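Local coordinates for anti-h(o) lectin I (PDB 1FX5), which binds carbohydrate as an L-fucose-specific legume lectin that recognises the H(O) blood-group antigen and carries calcium and manganese ions, at residues 31-36 and 225-230. Residues are numbered along the deposited sequence; the frame is centred on the assembly and turned at random.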
ATOM      1  N   VAL A  31     -19.336  -5.602   1.803  1.00 26.67           N
ATOM      2  CA  VAL A  31     -19.043  -6.115   0.460  1.00 23.74           C
ATOM      3  C   VAL A  31     -18.648  -4.979  -0.497  1.00 23.25           C
ATOM      4  O   VAL A  31     -19.172  -3.865  -0.398  1.00 21.87           O
ATOM      5  CB  VAL A  31     -20.308  -6.841  -0.095  1.00 23.56           C
ATOM      6  CG1 VAL A  31     -20.174  -7.200  -1.572  1.00 23.23           C
ATOM      7  CG2 VAL A  31     -20.545  -8.094   0.704  1.00 26.42           C
ATOM      8  N   LEU A  32     -17.726  -5.258  -1.416  1.00 21.56           N
ATOM      9  CA  LEU A  32     -17.288  -4.256  -2.387  1.00 18.85           C
ATOM     10  C   LEU A  32     -18.197  -4.382  -3.625  1.00 21.25           C
ATOM     11  O   LEU A  32     -18.144  -5.381  -4.350  1.00 21.04           O
ATOM     12  CB  LEU A  32     -15.819  -4.489  -2.777  1.00 17.26           C
ATOM     13  CG  LEU A  32     -15.230  -3.688  -3.949  1.00 17.14           C
ATOM     14  CD1 LEU A  32     -15.146  -2.215  -3.601  1.00 15.07           C
ATOM     15  CD2 LEU A  32     -13.840  -4.226  -4.305  1.00 15.15           C
ATOM     16  N   GLN A  33     -19.057  -3.382  -3.836  1.00 21.75           N
ATOM     17  CA  GLN A  33     -19.984  -3.360  -4.963  1.00 19.06           C
ATOM     18  C   GLN A  33     -19.365  -2.583  -6.127  1.00 19.29           C
ATOM     19  O   GLN A  33     -19.203  -1.367  -6.068  1.00 22.03           O
ATOM     20  CB  GLN A  33     -21.314  -2.728  -4.534  1.00 21.56           C
ATOM     21  CG  GLN A  33     -22.416  -2.895  -5.563  1.00 22.11           C
ATOM     22  CD  GLN A  33     -23.717  -2.267  -5.137  1.00 27.18           C
ATOM     23  OE1 GLN A  33     -24.672  -2.966  -4.832  1.00 29.13           O
ATOM     24  NE2 GLN A  33     -23.771  -0.942  -5.133  1.00 25.23           N
ATOM     25  N   LEU A  34     -19.050  -3.283  -7.201  1.00 17.84           N
ATOM     26  CA  LEU A  34     -18.438  -2.646  -8.353  1.00 20.16           C
ATOM     27  C   LEU A  34     -19.312  -1.691  -9.176  1.00 21.05           C
ATOM     28  O   LEU A  34     -18.808  -0.764  -9.803  1.00 20.85           O
ATOM     29  CB  LEU A  34     -17.805  -3.726  -9.255  1.00 20.11           C
ATOM     30  CG  LEU A  34     -16.807  -4.677  -8.560  1.00 22.44           C
ATOM     31  CD1 LEU A  34     -16.335  -5.784  -9.521  1.00 21.03           C
ATOM     32  CD2 LEU A  34     -15.621  -3.885  -7.989  1.00 17.41           C
ATOM     33  N   ASN A  35     -20.616  -1.924  -9.197  1.00 22.82           N
ATOM     34  CA  ASN A  35     -21.512  -1.067  -9.959  1.00 24.66           C
ATOM     35  C   ASN A  35     -22.870  -1.111  -9.308  1.00 26.52           C
ATOM     36  O   ASN A  35     -23.175  -2.059  -8.584  1.00 28.87           O
ATOM     37  CB  ASN A  35     -21.638  -1.559 -11.417  1.00 21.80           C
ATOM     38  CG  ASN A  35     -22.423  -2.877 -11.547  1.00 23.44           C
ATOM     39  OD1 ASN A  35     -23.611  -2.871 -11.862  1.00 25.14           O
ATOM     40  ND2 ASN A  35     -21.752  -4.008 -11.331  1.00 15.39           N
ATOM     41  N   LYS A  36     -23.667  -0.071  -9.508  1.00 28.46           N
ATOM     42  CA  LYS A  36     -24.983  -0.077  -8.919  1.00 29.95           C
ATOM     43  C   LYS A  36     -26.019  -0.228 -10.022  1.00 31.67           C
ATOM     44  O   LYS A  36     -25.693  -0.114 -11.213  1.00 32.34           O
ATOM     45  CB  LYS A  36     -25.221   1.140  -8.025  1.00 30.19           C
ATOM     46  CG  LYS A  36     -24.928   2.463  -8.625  1.00 34.64           C
ATOM     47  CD  LYS A  36     -25.159   3.549  -7.581  1.00 36.76           C
ATOM     48  CE  LYS A  36     -24.429   3.230  -6.281  1.00 40.62           C
ATOM     49  NZ  LYS A  36     -24.485   4.366  -5.305  1.00 41.40           N
ATOM     50  N   THR A 225     -25.740  -6.548 -10.679  1.00 17.06           N
ATOM     51  CA  THR A 225     -24.713  -5.964  -9.835  1.00 19.00           C
ATOM     52  C   THR A 225     -23.620  -7.057  -9.656  1.00 20.06           C
ATOM     53  O   THR A 225     -23.927  -8.251  -9.662  1.00 18.71           O
ATOM     54  CB  THR A 225     -25.310  -5.464  -8.497  1.00 23.60           C
ATOM     55  OG1 THR A 225     -24.265  -4.881  -7.695  1.00 29.22           O
ATOM     56  CG2 THR A 225     -25.975  -6.609  -7.743  1.00 22.50           C
ATOM     57  N   HIS A 226     -22.350  -6.649  -9.580  1.00 19.55           N
ATOM     58  CA  HIS A 226     -21.224  -7.577  -9.430  1.00 17.67           C
ATOM     59  C   HIS A 226     -20.549  -7.213  -8.120  1.00 18.83           C
ATOM     60  O   HIS A 226     -20.091  -6.079  -7.964  1.00 19.29           O
ATOM     61  CB  HIS A 226     -20.281  -7.419 -10.638  1.00 17.32           C
ATOM     62  CG  HIS A 226     -20.970  -7.618 -11.954  1.00 16.75           C
ATOM     63  ND1 HIS A 226     -21.614  -6.594 -12.619  1.00 17.00           N
ATOM     64  CD2 HIS A 226     -21.198  -8.740 -12.679  1.00 18.38           C
ATOM     65  CE1 HIS A 226     -22.219  -7.078 -13.693  1.00 19.89           C
ATOM     66  NE2 HIS A 226     -21.983  -8.379 -13.754  1.00 19.22           N
ATOM     67  N   GLU A 227     -20.427  -8.196  -7.224  1.00 20.48           N
ATOM     68  CA  GLU A 227     -19.832  -8.007  -5.900  1.00 20.94           C
ATOM     69  C   GLU A 227     -18.672  -8.897  -5.447  1.00 20.59           C
ATOM     70  O   GLU A 227     -18.698 -10.111  -5.623  1.00 18.57           O
ATOM     71  CB  GLU A 227     -20.981  -8.085  -4.900  1.00 23.49           C
ATOM     72  CG  GLU A 227     -21.984  -6.981  -5.171  1.00 33.39           C
ATOM     73  CD  GLU A 227     -23.357  -7.248  -4.629  1.00 37.61           C
ATOM     74  OE1 GLU A 227     -23.827  -6.451  -3.817  1.00 44.52           O
ATOM     75  OE2 GLU A 227     -24.000  -8.227  -5.039  1.00 45.93           O
ATOM     76  N   VAL A 228     -17.679  -8.276  -4.821  1.00 16.00           N
ATOM     77  CA  VAL A 228     -16.504  -8.983  -4.337  1.00 16.40           C
ATOM     78  C   VAL A 228     -16.585  -9.103  -2.828  1.00 17.22           C
ATOM     79  O   VAL A 228     -16.844  -8.105  -2.137  1.00 17.20           O
ATOM     80  CB  VAL A 228     -15.194  -8.245  -4.750  1.00 16.89           C
ATOM     81  CG1 VAL A 228     -13.974  -8.973  -4.198  1.00 11.32           C
ATOM     82  CG2 VAL A 228     -15.093  -8.153  -6.286  1.00 14.48           C
ATOM     83  N   LEU A 229     -16.327 -10.313  -2.324  1.00 17.39           N
ATOM     84  CA  LEU A 229     -16.375 -10.601  -0.893  1.00 19.88           C
ATOM     85  C   LEU A 229     -15.069 -10.437  -0.098  1.00 22.09           C
ATOM     86  O   LEU A 229     -15.094 -10.113   1.092  1.00 22.31           O
ATOM     87  CB  LEU A 229     -16.917 -12.018  -0.685  1.00 19.00           C
ATOM     88  CG  LEU A 229     -18.362 -12.291  -1.090  1.00 22.40           C
ATOM     89  CD1 LEU A 229     -18.549 -13.775  -1.233  1.00 22.20           C
ATOM     90  CD2 LEU A 229     -19.336 -11.721  -0.073  1.00 23.21           C
ATOM     91  N   ASN A 230     -13.948 -10.784  -0.716  1.00 22.30           N
ATOM     92  CA  ASN A 230     -12.650 -10.673  -0.062  1.00 21.98           C
ATOM     93  C   ASN A 230     -11.609 -10.568  -1.149  1.00 21.37           C
ATOM     94  O   ASN A 230     -11.917 -10.773  -2.334  1.00 20.49           O
ATOM     95  CB  ASN A 230     -12.364 -11.884   0.824  1.00 23.46           C
ATOM     96  CG  ASN A 230     -12.705 -13.194   0.148  1.00 26.83           C
ATOM     97  OD1 ASN A 230     -12.232 -13.495  -0.947  1.00 28.65           O
ATOM     98  ND2 ASN A 230     -13.566 -13.970   0.790  1.00 31.96           N
TER
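With OG1 of Thr-225 anti to its backbone N (chi1 -179°), the hydroxyl is directed at the chain of 31-36, where it donates a hydrogen bond to the carbonyl O of Asn-35 at 3.2 Å. CG of Gln-33, likewise anti to its N (chi1 -169°), packs against the same OG1 at 3.5 Å as the two side chains cross at about a right angle. The extended remainder of Gln-33 then runs beside Glu-227, pointing the same way, with amide and carboxylate planes 35° apart.

Between the backbones the bonding is that of a short antiparallel pair. Leu-32 and Val-228 form a hydrogen-bonded pair through two bonds: Leu-32 N gives to Val-228 O, and Val-228 N returns to Leu-32 O at 3.0 Å. Gln-33 and Glu-227 follow as a non-hydrogen-bonded pair, and Leu-34 N extends the series to His-226 O at 3.1 Å.

Apolar groups occupy both faces. On the face of Gln-33 and Glu-227, CG1 of Val-31 rests on CB of Glu-227 at 3.5 Å, while CG2 lies 3.9 Å from CD2 of Leu-229. On the face of Leu-32 and Val-228, CD1 of Leu-34 reaches CG2 of Val-228 at 4.2 Å, and Leu-34 also touches Phe-214 of strand 209-219.

Strand 224-236 continues the pairing on its other side with strand 64-78, through Phe-75 and Glu-77, whereas Gln-33 bonds onward to Ser-25. The contact thus joins a short N-terminal strand to a long C-terminal one, an antiparallel neighbour pairing within the jelly-roll beta-sandwich of legume lectins.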